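Local coordinates for protein inner kinetochore subunit cnp3 (PDB 6O2D) that belongs to the constitutive centromere-associated network of the inner kinetochore, a platform for outer kinetochore assembly in chromosome segregation, and contributes here its C-terminal cupin domain, at residues Cys92-Ala104 and Met109-Tyr123. Numbering follows the deposited sequence.
Sequences CILQGKIEVTVNA and MKKDGVFIVPRGNYY
Val100 and Phe115 meet from opposite directions, Val100 CG2 standing 3.6 Å from Phe115 CZ, an example of how the two sheets of a cupin barrel are packed together. Val102 CG2 and Ile98 CD1 approach the same ring obliquely, while Phe107 meets it edge-to-face. A chi1 of 73° turns the Phe115 ring toward strand 98-102, where Val100 covers one face. Toward the turn, Ile93 and Met109, a selenomethionine, cross at about a right angle, CD1 of the isoleucine reaching CB of its partner at 3.4 Å. The backbone pairs antiparallel beside them: Ile93 N donates to Gly113 O (3.1 Å), and Asp112 N returns a bond to Ile93 O. Lys111, in the type II turn 110-113, curls its bent aliphatic chain past Leu94 O, and NZ bonds that oxygen in the carbonyl plane, on a lone pair (3.1 Å). With an alanine here, Leu94 O would probably lose this donor and the methylenes packed against it. At the far end Asn103 OD1 accepts a hydrogen bond from Tyr122 N (2.9 Å), the donor tilted 26° from the carbonyl plane, and Tyr122 O takes one from Asn103 N. Strand 113-117 also pairs with the second subunit, extending one sheet across the dimer. Two antiparallel sheets, joined by short turns and facing each other across an apolar interior, form the β-barrel of the cupin domain of CENP-C.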
ATOM      1  N   CYS B  92       0.332  -5.070   5.230  1.00 57.50           N
ATOM      2  CA  CYS B  92      -0.953  -5.184   5.906  1.00 50.40           C
ATOM      3  C   CYS B  92      -1.276  -6.659   6.088  1.00 58.23           C
ATOM      4  O   CYS B  92      -1.286  -7.424   5.116  1.00 67.39           O
ATOM      5  CB  CYS B  92      -2.066  -4.479   5.126  1.00 52.92           C
ATOM      6  SG  CYS B  92      -3.677  -4.565   5.979  1.00 64.19           S
ATOM      7  N   ILE B  93      -1.563  -7.045   7.324  1.00 53.24           N
ATOM      8  CA  ILE B  93      -1.713  -8.447   7.692  1.00 63.98           C
ATOM      9  C   ILE B  93      -3.183  -8.801   7.559  1.00 71.76           C
ATOM     10  O   ILE B  93      -4.016  -8.331   8.339  1.00 63.76           O
ATOM     11  CB  ILE B  93      -1.201  -8.717   9.110  1.00 70.96           C
ATOM     12  CG1 ILE B  93       0.158  -8.046   9.287  1.00 81.85           C
ATOM     13  CG2 ILE B  93      -1.148 -10.223   9.397  1.00 57.21           C
ATOM     14  CD1 ILE B  93       0.559  -7.876  10.694  1.00 84.74           C
ATOM     15  N   LEU B  94      -3.492  -9.665   6.597  1.00 70.34           N
ATOM     16  CA  LEU B  94      -4.868 -10.057   6.349  1.00 65.64           C
ATOM     17  C   LEU B  94      -5.292 -11.257   7.173  1.00 72.17           C
ATOM     18  O   LEU B  94      -6.478 -11.378   7.491  1.00 84.03           O
ATOM     19  CB  LEU B  94      -5.064 -10.358   4.862  1.00 58.26           C
ATOM     20  CG  LEU B  94      -4.725  -9.226   3.887  1.00 62.95           C
ATOM     21  CD1 LEU B  94      -5.275  -9.553   2.521  1.00 64.76           C
ATOM     22  CD2 LEU B  94      -5.259  -7.883   4.372  1.00 58.84           C
ATOM     23  N   GLN B  95      -4.358 -12.142   7.529  1.00 76.39           N
ATOM     24  CA  GLN B  95      -4.700 -13.337   8.292  1.00 81.24           C
ATOM     25  C   GLN B  95      -3.438 -13.926   8.910  1.00 80.61           C
ATOM     26  O   GLN B  95      -2.343 -13.804   8.354  1.00 72.74           O
ATOM     27  CB  GLN B  95      -5.419 -14.378   7.421  1.00 77.54           C
ATOM     28  CG  GLN B  95      -4.552 -15.508   6.898  1.00 79.19           C
ATOM     29  CD  GLN B  95      -5.375 -16.653   6.333  1.00 88.37           C
ATOM     30  OE1 GLN B  95      -6.601 -16.564   6.229  1.00 84.38           O
ATOM     31  NE2 GLN B  95      -4.702 -17.737   5.963  1.00 93.45           N
ATOM     32  N   GLY B  96      -3.603 -14.555  10.068  1.00 88.50           N
ATOM     33  CA  GLY B  96      -2.518 -15.280  10.696  1.00 87.91           C
ATOM     34  C   GLY B  96      -1.910 -14.521  11.855  1.00 89.59           C
ATOM     35  O   GLY B  96      -2.420 -13.494  12.315  1.00 85.30           O
ATOM     36  N   LYS B  97      -0.775 -15.043  12.323  1.00 86.10           N
ATOM     37  CA  LYS B  97      -0.029 -14.423  13.410  1.00 90.44           C
ATOM     38  C   LYS B  97       1.444 -14.370  13.038  1.00 81.93           C
ATOM     39  O   LYS B  97       2.015 -15.384  12.621  1.00 84.97           O
ATOM     40  CB  LYS B  97      -0.191 -15.216  14.717  1.00 99.76           C
ATOM     41  CG  LYS B  97      -1.484 -16.030  14.821  1.00104.00           C
ATOM     42  CD  LYS B  97      -1.621 -16.705  16.186  1.00113.58           C
ATOM     43  CE  LYS B  97      -2.433 -17.992  16.112  1.00118.02           C
ATOM     44  NZ  LYS B  97      -1.630 -19.199  15.786  1.00121.39           N
ATOM     45  N   ILE B  98       2.060 -13.194  13.204  1.00 75.24           N
ATOM     46  CA  ILE B  98       3.471 -12.994  12.889  1.00 76.51           C
ATOM     47  C   ILE B  98       4.129 -12.216  14.017  1.00 80.87           C
ATOM     48  O   ILE B  98       3.493 -11.385  14.672  1.00 78.75           O
ATOM     49  CB  ILE B  98       3.710 -12.243  11.564  1.00 70.41           C
ATOM     50  CG1 ILE B  98       3.159 -10.819  11.634  1.00 70.63           C
ATOM     51  CG2 ILE B  98       3.122 -12.993  10.397  1.00 75.15           C
ATOM     52  CD1 ILE B  98       3.426 -10.010  10.375  1.00 60.46           C
ATOM     53  N   GLU B  99       5.427 -12.462  14.203  1.00 86.47           N
ATOM     54  CA  GLU B  99       6.300 -11.658  15.047  1.00 88.75           C
ATOM     55  C   GLU B  99       7.356 -11.040  14.148  1.00 91.10           C
ATOM     56  O   GLU B  99       8.058 -11.753  13.416  1.00 90.50           O
ATOM     57  CB  GLU B  99       6.952 -12.498  16.138  1.00102.72           C
ATOM     58  CG  GLU B  99       7.870 -11.731  17.074  1.00109.73           C
ATOM     59  CD  GLU B  99       9.182 -12.462  17.320  1.00115.24           C
ATOM     60  OE1 GLU B  99       9.923 -12.081  18.249  1.00121.27           O
ATOM     61  OE2 GLU B  99       9.481 -13.416  16.579  1.00118.13           O
ATOM     62  N   VAL B 100       7.461  -9.720  14.197  1.00 86.74           N
ATOM     63  CA  VAL B 100       8.308  -8.988  13.274  1.00 84.74           C
ATOM     64  C   VAL B 100       9.292  -8.101  14.033  1.00 89.19           C
ATOM     65  O   VAL B 100       8.944  -7.502  15.057  1.00 93.77           O
ATOM     66  CB  VAL B 100       7.442  -8.196  12.271  1.00 92.88           C
ATOM     67  CG1 VAL B 100       6.347  -7.475  13.001  1.00 85.83           C
ATOM     68  CG2 VAL B 100       8.291  -7.226  11.476  1.00 91.37           C
ATOM     69  N   THR B 101      10.539  -8.084  13.548  1.00 87.85           N
ATOM     70  CA  THR B 101      11.618  -7.181  13.952  1.00 84.99           C
ATOM     71  C   THR B 101      11.878  -6.091  12.932  1.00 73.94           C
ATOM     72  O   THR B 101      12.146  -6.371  11.753  1.00 70.81           O
ATOM     73  CB  THR B 101      12.935  -7.901  14.260  1.00 88.26           C
ATOM     74  OG1 THR B 101      12.734  -9.195  14.859  1.00 90.99           O
ATOM     75  CG2 THR B 101      14.080  -6.942  14.801  1.00 93.83           C
ATOM     76  N   VAL B 102      11.805  -4.850  13.412  1.00 84.57           N
ATOM     77  CA  VAL B 102      12.280  -3.694  12.676  1.00 84.80           C
ATOM     78  C   VAL B 102      13.347  -3.053  13.543  1.00 73.74           C
ATOM     79  O   VAL B 102      13.025  -2.432  14.561  1.00 71.03           O
ATOM     80  CB  VAL B 102      11.156  -2.695  12.358  1.00 72.11           C
ATOM     81  CG1 VAL B 102      11.704  -1.487  11.612  1.00 74.86           C
ATOM     82  CG2 VAL B 102      10.052  -3.364  11.588  1.00 71.28           C
ATOM     83  N   ASN B 103      14.617  -3.199  13.146  1.00 85.47           N
ATOM     84  CA  ASN B 103      15.752  -2.537  13.810  1.00 82.48           C
ATOM     85  C   ASN B 103      15.854  -2.884  15.297  1.00 92.37           C
ATOM     86  O   ASN B 103      15.947  -2.008  16.162  1.00100.90           O
ATOM     87  CB  ASN B 103      15.701  -1.021  13.607  1.00 75.04           C
ATOM     88  CG  ASN B 103      16.077  -0.623  12.197  1.00 75.99           C
ATOM     89  OD1 ASN B 103      16.541  -1.457  11.409  1.00 71.37           O
ATOM     90  ND2 ASN B 103      15.887   0.647  11.866  1.00 85.50           N
ATOM     91  N   ALA B 104      15.841  -4.181  15.593  1.00 87.09           N
ATOM     92  CA  ALA B 104      16.024  -4.728  16.936  1.00 92.62           C
ATOM     93  C   ALA B 104      14.923  -4.322  17.914  1.00 92.78           C
ATOM     94  O   ALA B 104      15.084  -4.504  19.126  1.00 96.33           O
ATOM     95  CB  ALA B 104      17.400  -4.358  17.516  1.00 84.04           C
HETATM   96  N   MSE B 109       1.565  -9.136  15.863  1.00 75.51           N
HETATM   97  CA  MSE B 109       0.520  -8.476  15.107  1.00 72.71           C
HETATM   98  C   MSE B 109      -0.278  -9.575  14.446  1.00 78.16           C
HETATM   99  O   MSE B 109       0.303 -10.530  13.927  1.00 80.31           O
HETATM  100  CB  MSE B 109       1.107  -7.543  14.042  1.00 80.65           C
HETATM  101  CG  MSE B 109       1.091  -6.075  14.385  1.00 88.47           C
HETATM  102 SE   MSE B 109       1.725  -4.980  12.909  1.00 97.33          SE
HETATM  103  CE  MSE B 109       1.699  -3.268  13.837  1.00 77.05           C
ATOM    104  N   LYS B 110      -1.601  -9.482  14.488  1.00 75.55           N
ATOM    105  CA  LYS B 110      -2.440 -10.277  13.606  1.00 78.02           C
ATOM    106  C   LYS B 110      -3.248  -9.335  12.725  1.00 84.89           C
ATOM    107  O   LYS B 110      -2.839  -8.205  12.441  1.00 84.20           O
ATOM    108  CB  LYS B 110      -3.391 -11.236  14.323  1.00 89.84           C
ATOM    109  CG  LYS B 110      -4.450 -10.623  15.177  1.00 94.36           C
ATOM    110  CD  LYS B 110      -4.531 -11.139  16.602  1.00 96.11           C
ATOM    111  CE  LYS B 110      -5.882 -10.489  17.005  1.00101.85           C
ATOM    112  NZ  LYS B 110      -6.534 -11.121  18.277  1.00106.19           N
ATOM    113  N   LYS B 111      -4.415  -9.832  12.306  1.00 82.17           N
ATOM    114  CA  LYS B 111      -5.255  -9.231  11.282  1.00 68.11           C
ATOM    115  C   LYS B 111      -5.530  -7.764  11.577  1.00 67.32           C
ATOM    116  O   LYS B 111      -5.755  -7.369  12.724  1.00 80.15           O
ATOM    117  CB  LYS B 111      -6.587  -9.997  11.199  1.00 82.83           C
ATOM    118  CG  LYS B 111      -7.720  -9.271  10.456  1.00 83.65           C
ATOM    119  CD  LYS B 111      -8.500 -10.184   9.507  1.00 80.31           C
ATOM    120  CE  LYS B 111      -9.319  -9.374   8.487  1.00 79.55           C
ATOM    121  NZ  LYS B 111      -8.880  -9.523   7.043  1.00 59.86           N
ATOM    122  N   ASP B 112      -5.442  -6.952  10.525  1.00 65.56           N
ATOM    123  CA  ASP B 112      -5.709  -5.517  10.539  1.00 74.59           C
ATOM    124  C   ASP B 112      -4.602  -4.719  11.205  1.00 72.85           C
ATOM    125  O   ASP B 112      -4.809  -3.559  11.571  1.00 64.93           O
ATOM    126  CB  ASP B 112      -7.065  -5.203  11.186  1.00 78.39           C
ATOM    127  CG  ASP B 112      -8.225  -5.706  10.357  1.00 84.51           C
ATOM    128  OD1 ASP B 112      -7.983  -6.217   9.242  1.00 85.42           O
ATOM    129  OD2 ASP B 112      -9.379  -5.582  10.814  1.00 92.30           O
ATOM    130  N   GLY B 113      -3.420  -5.304  11.351  1.00 73.89           N
ATOM    131  CA  GLY B 113      -2.247  -4.569  11.776  1.00 59.75           C
ATOM    132  C   GLY B 113      -1.435  -4.224  10.539  1.00 60.86           C
ATOM    133  O   GLY B 113      -1.419  -4.977   9.567  1.00 62.43           O
ATOM    134  N   VAL B 114      -0.799  -3.056  10.571  1.00 64.66           N
ATOM    135  CA  VAL B 114       0.090  -2.620   9.501  1.00 65.27           C
ATOM    136  C   VAL B 114       1.378  -2.090  10.114  1.00 66.72           C
ATOM    137  O   VAL B 114       1.366  -1.485  11.192  1.00 61.29           O
ATOM    138  CB  VAL B 114      -0.561  -1.553   8.596  1.00 58.72           C
ATOM    139  CG1 VAL B 114      -1.747  -2.139   7.853  1.00 68.75           C
ATOM    140  CG2 VAL B 114      -0.982  -0.339   9.409  1.00 65.53           C
ATOM    141  N   PHE B 115       2.492  -2.327   9.433  1.00 59.47           N
ATOM    142  CA  PHE B 115       3.754  -1.739   9.836  1.00 76.48           C
ATOM    143  C   PHE B 115       4.525  -1.341   8.587  1.00 68.25           C
ATOM    144  O   PHE B 115       4.278  -1.853   7.492  1.00 51.13           O
ATOM    145  CB  PHE B 115       4.569  -2.683  10.736  1.00 70.94           C
ATOM    146  CG  PHE B 115       5.190  -3.841  10.015  1.00 69.59           C
ATOM    147  CD1 PHE B 115       4.460  -4.987   9.763  1.00 69.93           C
ATOM    148  CD2 PHE B 115       6.514  -3.798   9.615  1.00 70.88           C
ATOM    149  CE1 PHE B 115       5.037  -6.061   9.112  1.00 68.61           C
ATOM    150  CE2 PHE B 115       7.094  -4.869   8.965  1.00 63.32           C
ATOM    151  CZ  PHE B 115       6.357  -6.000   8.717  1.00 62.58           C
ATOM    152  N   ILE B 116       5.436  -0.382   8.761  1.00 62.66           N
ATOM    153  CA  ILE B 116       6.284   0.108   7.686  1.00 60.52           C
ATOM    154  C   ILE B 116       7.726  -0.208   8.024  1.00 62.17           C
ATOM    155  O   ILE B 116       8.125  -0.222   9.190  1.00 62.09           O
ATOM    156  CB  ILE B 116       6.142   1.625   7.452  1.00 66.66           C
ATOM    157  CG1 ILE B 116       6.355   2.381   8.772  1.00 62.29           C
ATOM    158  CG2 ILE B 116       4.813   1.939   6.809  1.00 65.85           C
ATOM    159  CD1 ILE B 116       6.668   3.846   8.593  1.00 49.95           C
ATOM    160  N   VAL B 117       8.516  -0.442   6.988  1.00 67.48           N
ATOM    161  CA  VAL B 117       9.961  -0.485   7.144  1.00 51.29           C
ATOM    162  C   VAL B 117      10.505   0.708   6.373  1.00 60.88           C
ATOM    163  O   VAL B 117      10.590   0.650   5.138  1.00 48.99           O
ATOM    164  CB  VAL B 117      10.548  -1.808   6.633  1.00 61.79           C
ATOM    165  CG1 VAL B 117      12.042  -1.880   6.931  1.00 62.26           C
ATOM    166  CG2 VAL B 117       9.801  -2.990   7.233  1.00 53.29           C
ATOM    167  N   PRO B 118      10.850   1.811   7.037  1.00 56.10           N
ATOM    168  CA  PRO B 118      11.366   2.975   6.308  1.00 55.59           C
ATOM    169  C   PRO B 118      12.638   2.624   5.555  1.00 54.55           C
ATOM    170  O   PRO B 118      13.311   1.631   5.846  1.00 59.88           O
ATOM    171  CB  PRO B 118      11.640   4.004   7.410  1.00 52.69           C
ATOM    172  CG  PRO B 118      10.819   3.559   8.572  1.00 70.74           C
ATOM    173  CD  PRO B 118      10.736   2.066   8.482  1.00 68.37           C
ATOM    174  N   ARG B 119      12.971   3.471   4.583  1.00 55.90           N
ATOM    175  CA  ARG B 119      14.208   3.289   3.835  1.00 65.02           C
ATOM    176  C   ARG B 119      15.394   3.296   4.792  1.00 57.22           C
ATOM    177  O   ARG B 119      15.402   4.025   5.787  1.00 56.57           O
ATOM    178  CB  ARG B 119      14.369   4.400   2.796  1.00 58.81           C
ATOM    179  CG  ARG B 119      13.236   4.483   1.780  1.00 56.19           C
ATOM    180  CD  ARG B 119      13.376   5.705   0.876  1.00 58.01           C
ATOM    181  NE  ARG B 119      13.117   6.950   1.591  1.00 52.00           N
ATOM    182  CZ  ARG B 119      13.307   8.161   1.081  1.00 64.18           C
ATOM    183  NH1 ARG B 119      13.760   8.306  -0.160  1.00 64.72           N
ATOM    184  NH2 ARG B 119      13.042   9.230   1.818  1.00 79.88           N
ATOM    185  N   GLY B 120      16.396   2.472   4.482  1.00 60.69           N
ATOM    186  CA  GLY B 120      17.615   2.393   5.274  1.00 59.26           C
ATOM    187  C   GLY B 120      17.485   1.650   6.588  1.00 62.43           C
ATOM    188  O   GLY B 120      18.179   1.987   7.547  1.00 78.79           O
ATOM    189  N   ASN B 121      16.612   0.646   6.664  1.00 59.55           N
ATOM    190  CA  ASN B 121      16.391  -0.107   7.894  1.00 61.09           C
ATOM    191  C   ASN B 121      16.389  -1.602   7.583  1.00 66.88           C
ATOM    192  O   ASN B 121      16.519  -2.018   6.429  1.00 72.20           O
ATOM    193  CB  ASN B 121      15.101   0.341   8.583  1.00 61.10           C
ATOM    194  CG  ASN B 121      15.148   1.799   8.998  1.00 63.67           C
ATOM    195  OD1 ASN B 121      15.613   2.128  10.081  1.00 63.24           O
ATOM    196  ND2 ASN B 121      14.677   2.680   8.128  1.00 68.02           N
ATOM    197  N   TYR B 122      16.306  -2.412   8.638  1.00 63.21           N
ATOM    198  CA  TYR B 122      16.330  -3.867   8.548  1.00 64.11           C
ATOM    199  C   TYR B 122      15.048  -4.469   9.115  1.00 73.75           C
ATOM    200  O   TYR B 122      14.498  -3.961  10.098  1.00 71.31           O
ATOM    201  CB  TYR B 122      17.566  -4.417   9.287  1.00 67.80           C
ATOM    202  CG  TYR B 122      18.848  -3.793   8.778  1.00 68.90           C
ATOM    203  CD1 TYR B 122      19.326  -2.601   9.305  1.00 69.78           C
ATOM    204  CD2 TYR B 122      19.547  -4.367   7.727  1.00 79.19           C
ATOM    205  CE1 TYR B 122      20.474  -2.016   8.815  1.00 70.99           C
ATOM    206  CE2 TYR B 122      20.692  -3.790   7.231  1.00 70.47           C
ATOM    207  CZ  TYR B 122      21.153  -2.618   7.778  1.00 80.71           C
ATOM    208  OH  TYR B 122      22.305  -2.049   7.285  1.00 96.99           O
ATOM    209  N   TYR B 123      14.573  -5.556   8.505  1.00 72.33           N
ATOM    210  CA  TYR B 123      13.339  -6.175   8.965  1.00 68.87           C
ATOM    211  C   TYR B 123      13.412  -7.683   8.789  1.00 66.30           C
ATOM    212  O   TYR B 123      14.131  -8.191   7.925  1.00 64.48           O
ATOM    213  CB  TYR B 123      12.102  -5.627   8.238  1.00 65.96           C
ATOM    214  CG  TYR B 123      11.836  -6.247   6.883  1.00 57.18           C
ATOM    215  CD1 TYR B 123      12.565  -5.860   5.765  1.00 63.54           C
ATOM    216  CD2 TYR B 123      10.843  -7.207   6.717  1.00 72.32           C
ATOM    217  CE1 TYR B 123      12.326  -6.414   4.526  1.00 65.60           C
ATOM    218  CE2 TYR B 123      10.589  -7.766   5.476  1.00 73.32           C
ATOM    219  CZ  TYR B 123      11.335  -7.366   4.385  1.00 75.47           C
ATOM    220  OH  TYR B 123      11.092  -7.923   3.151  1.00 68.67           O
TER